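Side-chain contact in ABC transporter substrate binding protein (Ribose) (Agrobacterium vitis, PDB 5DKV), which probably binds a sugar for uptake by an ABC transporter and is seen here holding alpha-D-tagatopyranose between its two lobes: residues Ala154-Asp159 with Leu267-Ile272. Sequence-based numbering, arbitrary orientation.
Sequences ALAIGD and LIDFAI
Ala156 and Leu155, at the C-terminal end of helix 142-156, meet Asp269 and Phe270, the latter the first residue of strand 270-273 and the former just before it. This is a helix-on-sheet contact in one alpha/beta lobe of a type I periplasmic binding protein, near the surface and formed by residues that do not line the tagatose pocket. No hydrogen bond crosses it. Ala156 lies where the two segments come closest, its CA 7.1 Å from the CA of Asp269; its short methyl suits so close an approach and also touches Lys249 of the adjoining strand 249-253.

Phe270 reaches across from the strand with CG anti to its carbonyl carbon (chi1 -59°), and its long flat ring, which also touches Asn308, spans the gap to the helix. Its far end, CZ, meets Leu155 CD2 at 4.2 Å, the methyl approaching obliquely. Although exposed, leucine fits here because its long apolar chain, with CG anti to the backbone nitrogen (chi1 -179°), carries CD2 out to the ring. Just past Leu155 the helix finishes in a Schellman motif, where Asp159 N bonds to Ala154 O and Gly158 N to Leu155 O; Gly158 readily adopts the positive phi required.

Asp269 is partly exposed, which suits a carboxylate beside the helix end; OD2 lies against the methyl in van der Waals contact, 3.5 Å from Ala156 CB.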
ATOM      1  N   ALA A 154     -11.745 -10.816 -13.189  1.00 13.79           N
ATOM      2  CA  ALA A 154     -12.628 -11.850 -13.709  1.00 16.06           C
ATOM      3  C   ALA A 154     -13.586 -11.240 -14.722  1.00 15.30           C
ATOM      4  O   ALA A 154     -13.917 -11.854 -15.738  1.00 15.00           O
ATOM      5  CB  ALA A 154     -13.402 -12.528 -12.568  1.00 15.63           C
ATOM      6  N   LEU A 155     -14.047 -10.029 -14.430  1.00 14.49           N
ATOM      7  CA  LEU A 155     -14.944  -9.322 -15.353  1.00 19.22           C
ATOM      8  C   LEU A 155     -14.229  -9.034 -16.669  1.00 13.65           C
ATOM      9  O   LEU A 155     -14.772  -9.244 -17.768  1.00 16.90           O
ATOM     10  CB  LEU A 155     -15.438  -8.015 -14.720  1.00 19.25           C
ATOM     11  CG  LEU A 155     -16.400  -7.160 -15.532  1.00 28.43           C
ATOM     12  CD1 LEU A 155     -17.725  -7.878 -15.669  1.00 34.92           C
ATOM     13  CD2 LEU A 155     -16.578  -5.805 -14.850  1.00 28.13           C
ATOM     14  N   ALA A 156     -12.996  -8.564 -16.555  1.00 13.17           N
ATOM     15  CA  ALA A 156     -12.231  -8.142 -17.716  1.00 16.77           C
ATOM     16  C   ALA A 156     -11.954  -9.309 -18.672  1.00 16.87           C
ATOM     17  O   ALA A 156     -11.952  -9.111 -19.889  1.00 14.93           O
ATOM     18  CB  ALA A 156     -10.932  -7.504 -17.275  1.00 17.51           C
ATOM     19  N   ILE A 157     -11.762 -10.513 -18.128  1.00 11.63           N
ATOM     20  CA  ILE A 157     -11.417 -11.684 -18.946  1.00 12.06           C
ATOM     21  C   ILE A 157     -12.640 -12.554 -19.261  1.00 20.04           C
ATOM     22  O   ILE A 157     -12.511 -13.634 -19.832  1.00 17.84           O
ATOM     23  CB  ILE A 157     -10.317 -12.553 -18.275  1.00 11.41           C
ATOM     24  CG1 ILE A 157     -10.826 -13.243 -16.998  1.00 15.50           C
ATOM     25  CG2 ILE A 157      -9.068 -11.698 -18.029  1.00 18.25           C
ATOM     26  CD1 ILE A 157      -9.773 -14.131 -16.318  1.00 13.53           C
ATOM     27  N   GLY A 158     -13.832 -12.073 -18.921  1.00 19.35           N
ATOM     28  CA  GLY A 158     -15.050 -12.802 -19.258  1.00 20.21           C
ATOM     29  C   GLY A 158     -15.198 -14.073 -18.446  1.00 18.74           C
ATOM     30  O   GLY A 158     -15.786 -15.056 -18.892  1.00 17.66           O
ATOM     31  N   ASP A 159     -14.625 -14.048 -17.250  1.00 14.11           N
ATOM     32  CA  ASP A 159     -14.820 -15.083 -16.250  1.00 13.60           C
ATOM     33  C   ASP A 159     -14.243 -16.443 -16.639  1.00 14.68           C
ATOM     34  O   ASP A 159     -14.656 -17.469 -16.123  1.00 17.85           O
ATOM     35  CB  ASP A 159     -16.316 -15.211 -15.914  1.00 16.53           C
ATOM     36  CG  ASP A 159     -16.549 -15.651 -14.472  1.00 23.12           C
ATOM     37  OD1 ASP A 159     -15.585 -15.598 -13.690  1.00 23.01           O
ATOM     38  OD2 ASP A 159     -17.680 -16.044 -14.116  1.00 23.88           O
ATOM     39  N   LEU A 267      -4.378  -0.345 -22.027  1.00 13.10           N
ATOM     40  CA  LEU A 267      -3.314  -1.189 -21.497  1.00 12.70           C
ATOM     41  C   LEU A 267      -3.691  -1.774 -20.145  1.00 17.05           C
ATOM     42  O   LEU A 267      -3.343  -2.911 -19.856  1.00 13.40           O
ATOM     43  CB  LEU A 267      -2.015  -0.412 -21.395  1.00 10.11           C
ATOM     44  CG  LEU A 267      -0.805  -1.170 -20.826  1.00 12.92           C
ATOM     45  CD1 LEU A 267      -0.495  -2.438 -21.628  1.00 14.11           C
ATOM     46  CD2 LEU A 267       0.427  -0.239 -20.789  1.00 14.34           C
ATOM     47  N   ILE A 268      -4.392  -1.002 -19.319  1.00 13.75           N
ATOM     48  CA  ILE A 268      -4.915  -1.516 -18.052  1.00 11.45           C
ATOM     49  C   ILE A 268      -6.409  -1.271 -18.059  1.00 13.34           C
ATOM     50  O   ILE A 268      -6.871  -0.288 -18.657  1.00 15.34           O
ATOM     51  CB  ILE A 268      -4.242  -0.883 -16.804  1.00 15.06           C
ATOM     52  CG1 ILE A 268      -4.627   0.577 -16.624  1.00 19.10           C
ATOM     53  CG2 ILE A 268      -2.720  -0.994 -16.921  1.00 13.55           C
ATOM     54  CD1 ILE A 268      -4.164   1.153 -15.283  1.00 23.34           C
ATOM     55  N   ASP A 269      -7.161  -2.193 -17.446  1.00 13.78           N
ATOM     56  CA  ASP A 269      -8.612  -2.100 -17.388  1.00 13.31           C
ATOM     57  C   ASP A 269      -9.108  -1.420 -16.109  1.00  9.30           C
ATOM     58  O   ASP A 269     -10.102  -0.692 -16.152  1.00 11.89           O
ATOM     59  CB  ASP A 269      -9.241  -3.487 -17.501  1.00 17.17           C
ATOM     60  CG  ASP A 269      -9.484  -3.900 -18.947  1.00 23.23           C
ATOM     61  OD1 ASP A 269      -8.719  -3.462 -19.830  1.00 25.71           O
ATOM     62  OD2 ASP A 269     -10.451  -4.650 -19.198  1.00 23.46           O
ATOM     63  N   PHE A 270      -8.437  -1.676 -14.980  1.00 12.32           N
ATOM     64  CA  PHE A 270      -8.804  -1.081 -13.706  1.00 10.93           C
ATOM     65  C   PHE A 270      -7.566  -0.755 -12.899  1.00  9.52           C
ATOM     66  O   PHE A 270      -6.612  -1.529 -12.883  1.00 12.83           O
ATOM     67  CB  PHE A 270      -9.698  -2.017 -12.874  1.00 12.13           C
ATOM     68  CG  PHE A 270     -10.978  -2.390 -13.548  1.00 12.72           C
ATOM     69  CD1 PHE A 270     -12.063  -1.549 -13.479  1.00 16.24           C
ATOM     70  CD2 PHE A 270     -11.098  -3.589 -14.236  1.00 16.02           C
ATOM     71  CE1 PHE A 270     -13.236  -1.860 -14.078  1.00 16.23           C
ATOM     72  CE2 PHE A 270     -12.277  -3.919 -14.867  1.00 16.42           C
ATOM     73  CZ  PHE A 270     -13.360  -3.064 -14.783  1.00 23.53           C
ATOM     74  N   ALA A 271      -7.610   0.377 -12.224  1.00  8.82           N
ATOM     75  CA  ALA A 271      -6.640   0.701 -11.193  1.00 13.22           C
ATOM     76  C   ALA A 271      -7.378   0.774  -9.875  1.00 13.31           C
ATOM     77  O   ALA A 271      -8.387   1.463  -9.761  1.00 12.69           O
ATOM     78  CB  ALA A 271      -5.928   2.012 -11.502  1.00 11.29           C
ATOM     79  N   ILE A 272      -6.891   0.035  -8.886  1.00  9.21           N
ATOM     80  CA  ILE A 272      -7.483   0.045  -7.552  1.00  9.73           C
ATOM     81  C   ILE A 272      -6.718   1.044  -6.660  1.00 10.41           C
ATOM     82  O   ILE A 272      -5.678   0.725  -6.104  1.00 11.44           O
ATOM     83  CB  ILE A 272      -7.484  -1.365  -6.898  1.00 11.93           C
ATOM     84  CG1 ILE A 272      -7.994  -2.458  -7.855  1.00 19.20           C
ATOM     85  CG2 ILE A 272      -8.306  -1.325  -5.606  1.00 11.29           C
ATOM     86  CD1 ILE A 272      -9.315  -2.164  -8.476  1.00 22.40           C
TER